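Long-range contacts in diaminopimelate decarboxylase (Methanocaldococcus jannaschii, PDB 1TWI), which decarboxylates meso-diaminopimelate to L-lysine with pyridoxal 5'-phosphate as cofactor, the last step of lysine biosynthesis: residues 132-136 / 179-183; 204-210 / 242-248; 324-328 / 392-398. All blocks are in the same frame, centred on the assembly; numbering follows the deposited sequence.

Interaction 1. Residues 132-136 / 179-183; sequences NVDSI and KFGLD
Lys179 O comes within 4.0 Å of Asp134 OD1; both bond to Lys310 NZ of the second subunit. The chain of Lys179 runs off to that subunit, where NZ forms a salt bridge with Asp362 and a hydrogen bond with Gly355 O. CG of Lys179 covers one face of the Phe180 ring. Asp134 OD2 sits at the edge of that ring, near its plane, and is 3.6 Å from Phe180 CB. The side chain of Phe180 comes within about 6 Å of the bound pyridoxal-5'-phosphate, nearest atoms.

Gly181 gives the one hydrogen bond between the segments. Its N donates to Asp134 OD2 at 2.7 Å and 167°, approaching from above the carboxylate plane. CB of Asp134 points away from 179-183, but CG is anti to the backbone N (chi1 177°), and this carries the carboxylate to the glycine. Gly181 has a positive phi, which favours glycine here.

Leu182 then reaches back over the turn at the end of strand 130-133. CD1 lies 3.7 Å from Val133 O, and CD2 lies 3.6 Å from Ser135 CA, just before helix 136-149.

Asp134 is thus used on both oxygens. OD2 takes the glycine N-H, and OD1 the Lys310 salt bridge. Lys310 also bonds to Gly181 O, so this turn of the barrel is tied into the dimer interface, and the lysine probably stabilises the buried carboxylate as an anion.

Interaction 2. Residues 204-210 / 242-248; sequences VVGVHCH and IEDVNLG. With PLP (pyridoxal-5'-phosphate), chain E.
The ring of His208 stands on edge against the amide of Asn246. The two planes are 89° apart, and His208 CD2 is 3.4 Å from both CG and OD1 of Asn246. With CG anti to the backbone N in both residues (chi1 164° and 176°), the side chains lie side by side, pointing the same way. His208 NE2 bonds to one carboxylate oxygen of Glu290, which binds the cofactor, and Asn246 ND2 to the other. Asn246 OD1 accepts from Gly248 N at 2.9 Å, an Asx turn that fixes the chain from Asn246 to Gly248.

The backbones run parallel. Val207 N donates to Asp244 O, Asn246 N to Val207 O and Cys209 N to Asn246 O; the bond from Asp244 N to Val205 O is weak. These are strands 202-208 and 244-246 of the TIM barrel, joined by helix 219-237 as a beta-alpha-beta unit. Gly206 CA lies only 3.0 Å from Asp244 O, too near for a side chain on that side. Asp244 forms a salt bridge with Arg129.

On the face of Val207 and Val245, their CG2 atoms pack at 4.0 Å. Val207 CG1 touches Ile242 CD1 at 4.0 Å. At the N-terminal end of both segments one water links Val204 O with Glu243 N, and another links the same oxygen with Glu243 OE2.

At the other end His210 lies over the pyridoxal-5'-phosphate ring. Its ND1 is 3.4 Å from PLP N1 and held by Gly249 N, while Gly248 flanks the edge of the imidazole. His208 CE1 meets the PLP methyl C2A at 3.8 Å.

Interaction 3. Residues 324-328 / 392-398; sequences MNDMM and ANNYNAR
The Tyr395 ring receives the CE methyl of Met324 obliquely, with CE 4.1 Å from CD2. The side-chain amide of Asn396 lies over one face of the ring. Tyr395 OH bonds to Glu359, and the ring also packs on Tyr387 of the second subunit. The amide of Asn325 crosses the chain of Arg398 at about a right angle. The amide and guanidinium planes are 58° apart, and the touch is to the aliphatic part: Asn325 OD1 is 3.3 Å from Arg398 CD.

The two loops are joined mainly at Asn325 and Asn393. Asn393 N donates to Asn325 O at 2.8 Å, in the carbonyl plane, on a lone pair. The Asn325 side chain returns a weak bond, from ND2 to Asn393 O at 3.4 Å. A chi1 of 69° puts its amide between backbone N and carbonyl carbon. Met328, bent at its second and third torsions, brings SD against the amide end of Asn393.

Arg398 NH1 donates to a water at 2.7 Å, and Asn325 OD1 and Asp326 OD2 lie within reach of it. Asp326 OD2 also takes Gly323 N. Asp326 OD2 and Arg398 NH1 are 5.5 Å apart; the water lies between them, and their charges probably favour this. The bonds join 324-328 to the loop of Tyr395, in a lysine pocket with Glu359 and the predicted proton donor Cys358 that appears to span the dimer interface.

Overall arrangement
From the N terminus, interaction 1 comes first. It brings the C-terminal end of strand 130-133 to the start of strand 182-183, closing a loop that contains strand 153-160; both strands pair with it, not with each other. Interaction 2 follows and closes the unit of strand 202-208, helix 219-237 and strand 244-246. Both reach the parallel barrel sheet, and they touch where Asn132 ND2 lies 3.3 Å from His208 CD2. Interaction 3 closes last, joining two loops of the region that holds the mixed sheet. The three are in series; none nests or crosses. Interaction 3 is about 17 Å from interaction 1 and 18 Å from interaction 2 between nearest atoms. Interactions 1 and 3 both meet the second subunit.

Interaction 1. Residues 132-136 / 179-183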
loop_
_atom_site.group_PDB
_atom_site.type_symbol
_atom_site.label_atom_id
_atom_site.label_comp_id
_atom_site.label_asym_id
_atom_site.label_seq_id
_atom_site.Cartn_x
_atom_site.Cartn_y
_atom_site.Cartn_z
ATOM N N ASN A 132 -14.428 7.151 20.724
ATOM C CA ASN A 132 -14.082 5.922 21.449
ATOM C C ASN A 132 -12.638 6.184 21.872
ATOM O O ASN A 132 -11.708 6.012 21.085
ATOM C CB ASN A 132 -14.173 4.699 20.523
ATOM C CG ASN A 132 -15.621 4.378 20.105
ATOM O OD1 ASN A 132 -16.583 4.774 20.784
ATOM N ND2 ASN A 132 -15.777 3.606 18.998
ATOM N N VAL A 133 -12.462 6.598 23.127
ATOM C CA VAL A 133 -11.167 6.999 23.680
ATOM C C VAL A 133 -10.200 5.878 23.767
ATOM O O VAL A 133 -10.512 4.837 24.327
ATOM C CB VAL A 133 -11.324 7.604 25.081
ATOM C CG1 VAL A 133 -9.948 7.930 25.683
ATOM C CG2 VAL A 133 -12.190 8.857 24.984
ATOM N N ASP A 134 -8.996 6.125 23.254
ATOM C CA ASP A 134 -8.008 5.077 23.163
ATOM C C ASP A 134 -6.964 5.074 24.267
ATOM O O ASP A 134 -6.319 4.056 24.503
ATOM C CB ASP A 134 -7.311 5.190 21.799
ATOM C CG ASP A 134 -6.198 4.172 21.627
ATOM O OD1 ASP A 134 -5.028 4.452 22.040
ATOM O OD2 ASP A 134 -6.509 3.067 21.099
ATOM N N SER A 135 -6.790 6.235 24.905
ATOM C CA SER A 135 -5.765 6.418 25.926
ATOM C C SER A 135 -6.153 7.531 26.888
ATOM O O SER A 135 -7.052 8.367 26.596
ATOM C CB SER A 135 -4.422 6.786 25.250
ATOM O OG SER A 135 -4.536 8.034 24.593
ATOM N N ILE A 136 -5.473 7.569 28.032
ATOM C CA ILE A 136 -5.773 8.626 28.958
ATOM C C ILE A 136 -5.342 9.974 28.340
ATOM O O ILE A 136 -6.018 10.984 28.512
ATOM C CB ILE A 136 -5.098 8.343 30.317
ATOM C CG1 ILE A 136 -5.895 7.164 30.968
ATOM C CG2 ILE A 136 -5.150 9.618 31.176
ATOM C CD1 ILE A 136 -5.196 6.452 32.187
ATOM N N LYS A 179 -1.127 -1.428 19.752
ATOM C CA LYS A 179 -1.111 -0.058 20.251
ATOM C C LYS A 179 -2.454 0.426 20.760
ATOM O O LYS A 179 -2.502 1.447 21.431
ATOM C CB LYS A 179 -0.636 0.875 19.123
ATOM C CG LYS A 179 -1.602 0.892 17.908
ATOM C CD LYS A 179 -1.034 1.787 16.746
ATOM C CE LYS A 179 -2.000 1.818 15.565
ATOM N NZ LYS A 179 -1.504 2.657 14.406
ATOM N N PHE A 180 -3.533 -0.308 20.515
ATOM C CA PHE A 180 -4.865 0.250 20.872
ATOM C C PHE A 180 -5.422 -0.027 22.238
ATOM O O PHE A 180 -5.033 -1.005 22.894
ATOM C CB PHE A 180 -5.969 -0.274 19.917
ATOM C CG PHE A 180 -5.547 -0.314 18.473
ATOM C CD1 PHE A 180 -5.612 0.830 17.694
ATOM C CD2 PHE A 180 -5.090 -1.506 17.910
ATOM C CE1 PHE A 180 -5.239 0.784 16.344
ATOM C CE2 PHE A 180 -4.700 -1.567 16.542
ATOM C CZ PHE A 180 -4.786 -0.411 15.764
ATOM N N GLY A 181 -6.371 0.824 22.622
ATOM C CA GLY A 181 -7.129 0.576 23.826
ATOM C C GLY A 181 -6.534 0.747 25.216
ATOM O O GLY A 181 -5.308 0.896 25.398
ATOM N N LEU A 182 -7.458 0.639 26.168
ATOM C CA LEU A 182 -7.213 0.812 27.607
ATOM C C LEU A 182 -7.281 -0.540 28.257
ATOM O O LEU A 182 -8.344 -1.189 28.241
ATOM C CB LEU A 182 -8.302 1.712 28.196
ATOM C CG LEU A 182 -8.338 3.098 27.533
ATOM C CD1 LEU A 182 -9.678 3.796 27.829
ATOM C CD2 LEU A 182 -7.220 3.978 28.095
ATOM N N ASP A 183 -6.129 -0.990 28.763
ATOM C CA ASP A 183 -6.057 -2.313 29.370
ATOM C C ASP A 183 -7.026 -2.404 30.568
ATOM O O ASP A 183 -7.031 -1.524 31.458
ATOM C CB ASP A 183 -4.638 -2.608 29.828
ATOM C CG ASP A 183 -4.464 -4.062 30.230
ATOM O OD1 ASP A 183 -4.369 -4.341 31.437
ATOM O OD2 ASP A 183 -4.469 -4.932 29.337
#

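Interaction 2. Residues 204-210 / 242-248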
loop_
_atom_site.group_PDB
_atom_site.type_symbol
_atom_site.label_atom_id
_atom_site.label_comp_id
_atom_site.label_asym_id
_atom_site.label_seq_id
_atom_site.Cartn_x
_atom_site.Cartn_y
_atom_site.Cartn_z
ATOM N N VAL A 204 -19.557 10.539 29.881
ATOM C CA VAL A 204 -19.292 9.093 29.726
ATOM C C VAL A 204 -20.518 8.404 29.177
ATOM O O VAL A 204 -21.545 8.379 29.867
ATOM C CB VAL A 204 -18.921 8.447 31.109
ATOM C CG1 VAL A 204 -18.693 6.917 30.930
ATOM C CG2 VAL A 204 -17.613 9.076 31.644
ATOM N N VAL A 205 -20.435 7.835 27.973
ATOM C CA VAL A 205 -21.602 7.168 27.365
ATOM C C VAL A 205 -21.415 5.668 26.959
ATOM O O VAL A 205 -22.370 5.035 26.538
ATOM C CB VAL A 205 -22.103 7.867 26.039
ATOM C CG1 VAL A 205 -22.629 9.284 26.305
ATOM C CG2 VAL A 205 -20.981 7.863 24.995
ATOM N N GLY A 206 -20.223 5.098 27.059
ATOM C CA GLY A 206 -20.131 3.691 26.687
ATOM C C GLY A 206 -18.752 3.086 26.733
ATOM O O GLY A 206 -17.767 3.755 27.136
ATOM N N VAL A 207 -18.664 1.807 26.366
ATOM C CA VAL A 207 -17.371 1.113 26.275
ATOM C C VAL A 207 -17.374 0.500 24.843
ATOM O O VAL A 207 -18.427 0.206 24.288
ATOM C CB VAL A 207 -17.239 -0.016 27.345
ATOM C CG1 VAL A 207 -17.141 0.601 28.795
ATOM C CG2 VAL A 207 -18.455 -0.920 27.255
ATOM N N HIS A 208 -16.197 0.326 24.279
ATOM C CA HIS A 208 -16.015 -0.180 22.913
ATOM C C HIS A 208 -14.901 -1.225 22.962
ATOM O O HIS A 208 -14.006 -1.199 23.849
ATOM C CB HIS A 208 -15.576 1.002 22.019
ATOM C CG HIS A 208 -14.998 0.596 20.699
ATOM N ND1 HIS A 208 -13.647 0.474 20.484
ATOM C CD2 HIS A 208 -15.591 0.306 19.514
ATOM C CE1 HIS A 208 -13.429 0.140 19.221
ATOM N NE2 HIS A 208 -14.597 0.034 18.607
ATOM N N CYS A 209 -14.949 -2.172 22.019
ATOM C CA CYS A 209 -13.901 -3.179 21.933
ATOM C C CYS A 209 -13.943 -3.665 20.471
ATOM O O CYS A 209 -15.010 -3.780 19.854
ATOM C CB CYS A 209 -14.207 -4.349 22.886
ATOM S SG CYS A 209 -12.955 -5.619 22.858
ATOM N N HIS A 210 -12.774 -3.885 19.913
ATOM C CA HIS A 210 -12.669 -4.373 18.560
ATOM C C HIS A 210 -11.497 -5.316 18.667
ATOM O O HIS A 210 -10.371 -4.919 19.075
ATOM C CB HIS A 210 -12.327 -3.268 17.587
ATOM C CG HIS A 210 -12.024 -3.797 16.231
ATOM N ND1 HIS A 210 -13.010 -4.296 15.404
ATOM C CD2 HIS A 210 -10.843 -3.979 15.589
ATOM C CE1 HIS A 210 -12.447 -4.767 14.307
ATOM N NE2 HIS A 210 -11.131 -4.588 14.398
ATOM N N ILE A 242 -23.375 2.362 32.105
ATOM C CA ILE A 242 -22.969 2.416 30.690
ATOM C C ILE A 242 -24.170 2.453 29.710
ATOM O O ILE A 242 -24.957 1.525 29.659
ATOM C CB ILE A 242 -22.069 1.177 30.421
ATOM C CG1 ILE A 242 -20.771 1.320 31.218
ATOM C CG2 ILE A 242 -21.739 1.048 28.895
ATOM C CD1 ILE A 242 -19.958 2.615 30.738
ATOM N N GLU A 243 -24.288 3.503 28.896
ATOM C CA GLU A 243 -25.415 3.618 27.960
ATOM C C GLU A 243 -25.288 2.820 26.675
ATOM O O GLU A 243 -26.298 2.320 26.129
ATOM C CB GLU A 243 -25.638 5.110 27.601
ATOM C CG GLU A 243 -26.061 5.907 28.843
ATOM C CD GLU A 243 -25.988 7.409 28.687
ATOM O OE1 GLU A 243 -26.094 7.898 27.526
ATOM O OE2 GLU A 243 -25.835 8.110 29.741
ATOM N N ASP A 244 -24.047 2.680 26.202
ATOM C CA ASP A 244 -23.726 2.023 24.934
ATOM C C ASP A 244 -22.635 0.985 25.085
ATOM O O ASP A 244 -21.627 1.258 25.730
ATOM C CB ASP A 244 -23.075 2.985 23.896
ATOM C CG ASP A 244 -23.990 4.102 23.390
ATOM O OD1 ASP A 244 -25.220 3.995 23.539
ATOM O OD2 ASP A 244 -23.449 5.093 22.793
ATOM N N VAL A 245 -22.818 -0.173 24.469
ATOM C CA VAL A 245 -21.761 -1.182 24.384
ATOM C C VAL A 245 -21.542 -1.351 22.871
ATOM O O VAL A 245 -22.456 -1.658 22.109
ATOM C CB VAL A 245 -22.159 -2.518 25.043
ATOM C CG1 VAL A 245 -21.150 -3.608 24.629
ATOM C CG2 VAL A 245 -22.101 -2.342 26.578
ATOM N N ASN A 246 -20.314 -1.105 22.429
ATOM C CA ASN A 246 -19.988 -1.185 20.994
ATOM C C ASN A 246 -18.990 -2.317 20.898
ATOM O O ASN A 246 -17.907 -2.244 21.505
ATOM C CB ASN A 246 -19.394 0.180 20.567
ATOM C CG ASN A 246 -18.921 0.218 19.109
ATOM O OD1 ASN A 246 -18.668 -0.824 18.477
ATOM N ND2 ASN A 246 -18.761 1.450 18.578
ATOM N N LEU A 247 -19.360 -3.392 20.187
ATOM C CA LEU A 247 -18.464 -4.532 20.123
ATOM C C LEU A 247 -17.567 -4.596 18.900
ATOM O O LEU A 247 -16.921 -5.619 18.637
ATOM C CB LEU A 247 -19.272 -5.846 20.310
ATOM C CG LEU A 247 -19.992 -5.901 21.697
ATOM C CD1 LEU A 247 -21.032 -7.082 21.722
ATOM C CD2 LEU A 247 -18.973 -6.101 22.840
ATOM N N GLY A 248 -17.465 -3.482 18.159
ATOM C CA GLY A 248 -16.495 -3.475 17.053
ATOM C C GLY A 248 -16.913 -4.278 15.831
ATOM O O GLY A 248 -18.097 -4.629 15.656
HETATM N N1 PLP E . -13.737 -1.215 14.221
HETATM C C2 PLP E . -12.396 -0.922 14.393
HETATM C C2A PLP E . -12.015 -0.167 15.689
HETATM C C3 PLP E . -11.517 -1.303 13.382
HETATM O O3 PLP E . -10.209 -0.999 13.583
HETATM C C4 PLP E . -11.901 -1.983 12.256
HETATM C C4A PLP E . -10.825 -2.365 11.184
HETATM O O4A PLP E . -9.769 -1.824 11.281
HETATM C C5 PLP E . -13.268 -2.289 12.073
HETATM C C6 PLP E . -14.139 -1.901 13.079
HETATM C C5A PLP E . -13.882 -3.037 10.899
HETATM O O4P PLP E . -13.312 -4.362 10.737
HETATM P P PLP E . -13.881 -5.382 9.665
HETATM O O1P PLP E . -13.013 -6.562 9.823
HETATM O O2P PLP E . -13.689 -4.711 8.334
HETATM O O3P PLP E . -15.280 -5.657 9.987
HETATM O O HOH W 1 -22.687 5.697 30.212
HETATM O O HOH W 2 -23.941 9.839 30.741
#

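Interaction 3. Residues 324-328 / 392-398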
loop_
_atom_site.group_PDB
_atom_site.type_symbol
_atom_site.label_atom_id
_atom_site.label_comp_id
_atom_site.label_asym_id
_atom_site.label_seq_id
_atom_site.Cartn_x
_atom_site.Cartn_y
_atom_site.Cartn_z
ATOM N N MET A 324 -1.209 -4.792 -8.176
ATOM C CA MET A 324 -1.238 -4.558 -6.741
ATOM C C MET A 324 -1.567 -3.092 -6.345
ATOM O O MET A 324 -2.126 -2.869 -5.267
ATOM C CB MET A 324 0.097 -4.987 -6.109
ATOM C CG MET A 324 1.304 -4.150 -6.561
ATOM S SD MET A 324 2.832 -4.728 -5.782
ATOM C CE MET A 324 2.776 -3.862 -4.158
ATOM N N ASN A 325 -1.205 -2.109 -7.168
ATOM C CA ASN A 325 -1.533 -0.713 -6.809
ATOM C C ASN A 325 -3.105 -0.509 -6.825
ATOM O O ASN A 325 -3.668 0.377 -6.142
ATOM C CB ASN A 325 -0.862 0.253 -7.811
ATOM C CG ASN A 325 -1.484 0.153 -9.199
ATOM O OD1 ASN A 325 -1.329 -0.869 -9.913
ATOM N ND2 ASN A 325 -2.220 1.200 -9.583
ATOM N N ASP A 326 -3.796 -1.313 -7.634
ATOM C CA ASP A 326 -5.282 -1.250 -7.708
ATOM C C ASP A 326 -5.954 -2.011 -6.536
ATOM O O ASP A 326 -7.071 -1.661 -6.103
ATOM C CB ASP A 326 -5.800 -1.905 -9.017
ATOM C CG ASP A 326 -5.173 -1.296 -10.274
ATOM O OD1 ASP A 326 -5.280 -0.063 -10.444
ATOM O OD2 ASP A 326 -4.585 -2.047 -11.080
ATOM N N MET A 327 -5.295 -3.064 -6.062
ATOM C CA MET A 327 -5.867 -3.936 -5.040
ATOM C C MET A 327 -4.674 -4.641 -4.406
ATOM O O MET A 327 -4.094 -5.564 -4.985
ATOM C CB MET A 327 -6.791 -4.937 -5.710
ATOM C CG MET A 327 -7.910 -5.438 -4.770
ATOM S SD MET A 327 -7.381 -6.731 -3.603
ATOM C CE MET A 327 -7.307 -8.246 -4.748
ATOM N N MET A 328 -4.326 -4.186 -3.212
ATOM C CA MET A 328 -3.133 -4.629 -2.508
ATOM C C MET A 328 -3.212 -5.893 -1.666
ATOM O O MET A 328 -2.162 -6.329 -1.160
ATOM C CB MET A 328 -2.669 -3.506 -1.574
ATOM C CG MET A 328 -2.230 -2.225 -2.308
ATOM S SD MET A 328 -0.521 -2.481 -2.915
ATOM C CE MET A 328 0.315 -2.132 -1.323
ATOM N N ALA A 392 -5.792 1.392 -2.377
ATOM C CA ALA A 392 -5.158 1.524 -3.708
ATOM C C ALA A 392 -4.115 2.652 -3.700
ATOM O O ALA A 392 -4.224 3.590 -2.892
ATOM C CB ALA A 392 -6.242 1.823 -4.775
ATOM N N ASN A 393 -3.119 2.606 -4.584
ATOM C CA ASN A 393 -2.145 3.680 -4.566
ATOM C C ASN A 393 -1.616 3.878 -5.983
ATOM O O ASN A 393 -2.137 3.271 -6.888
ATOM C CB ASN A 393 -1.030 3.285 -3.633
ATOM C CG ASN A 393 -0.511 1.900 -3.947
ATOM O OD1 ASN A 393 -0.721 0.934 -3.175
ATOM N ND2 ASN A 393 0.140 1.769 -5.064
ATOM N N ASN A 394 -0.587 4.700 -6.163
ATOM C CA ASN A 394 -0.047 4.986 -7.484
ATOM C C ASN A 394 1.305 4.330 -7.714
ATOM O O ASN A 394 2.085 4.762 -8.592
ATOM C CB ASN A 394 0.119 6.506 -7.670
ATOM C CG ASN A 394 -1.219 7.233 -7.767
ATOM O OD1 ASN A 394 -2.144 6.797 -8.489
ATOM N ND2 ASN A 394 -1.323 8.346 -7.093
ATOM N N TYR A 395 1.599 3.287 -6.954
ATOM C CA TYR A 395 2.890 2.617 -7.121
ATOM C C TYR A 395 3.178 2.241 -8.573
ATOM O O TYR A 395 2.284 1.742 -9.277
ATOM C CB TYR A 395 2.959 1.393 -6.200
ATOM C CG TYR A 395 4.305 0.724 -6.166
ATOM C CD1 TYR A 395 5.476 1.469 -6.012
ATOM C CD2 TYR A 395 4.394 -0.681 -6.201
ATOM C CE1 TYR A 395 6.735 0.825 -5.880
ATOM C CE2 TYR A 395 5.609 -1.335 -6.082
ATOM C CZ TYR A 395 6.790 -0.562 -5.919
ATOM O OH TYR A 395 8.008 -1.203 -5.833
ATOM N N ASN A 396 4.414 2.496 -9.006
ATOM C CA ASN A 396 4.876 2.272 -10.400
ATOM C C ASN A 396 4.238 3.338 -11.311
ATOM O O ASN A 396 4.160 3.144 -12.507
ATOM C CB ASN A 396 4.529 0.854 -10.935
ATOM C CG ASN A 396 5.477 -0.219 -10.407
ATOM O OD1 ASN A 396 6.003 -0.128 -9.286
ATOM N ND2 ASN A 396 5.695 -1.221 -11.202
ATOM N N ALA A 397 3.819 4.468 -10.721
ATOM C CA ALA A 397 3.181 5.586 -11.443
ATOM C C ALA A 397 2.004 5.124 -12.307
ATOM O O ALA A 397 1.951 5.375 -13.515
ATOM C CB ALA A 397 4.225 6.378 -12.319
ATOM N N ARG A 398 1.063 4.452 -11.654
ATOM C CA ARG A 398 -0.130 3.930 -12.320
ATOM C C ARG A 398 -1.323 4.628 -11.668
ATOM O O ARG A 398 -1.395 4.709 -10.429
ATOM C CB ARG A 398 -0.261 2.412 -12.086
ATOM C CG ARG A 398 0.723 1.575 -12.825
ATOM C CD ARG A 398 0.591 0.106 -12.401
ATOM N NE ARG A 398 1.450 -0.609 -13.324
ATOM C CZ ARG A 398 1.004 -1.349 -14.331
ATOM N NH1 ARG A 398 -0.327 -1.489 -14.491
ATOM N NH2 ARG A 398 1.887 -1.842 -15.219
HETATM O O HOH W 3 -2.311 -1.748 -12.672
#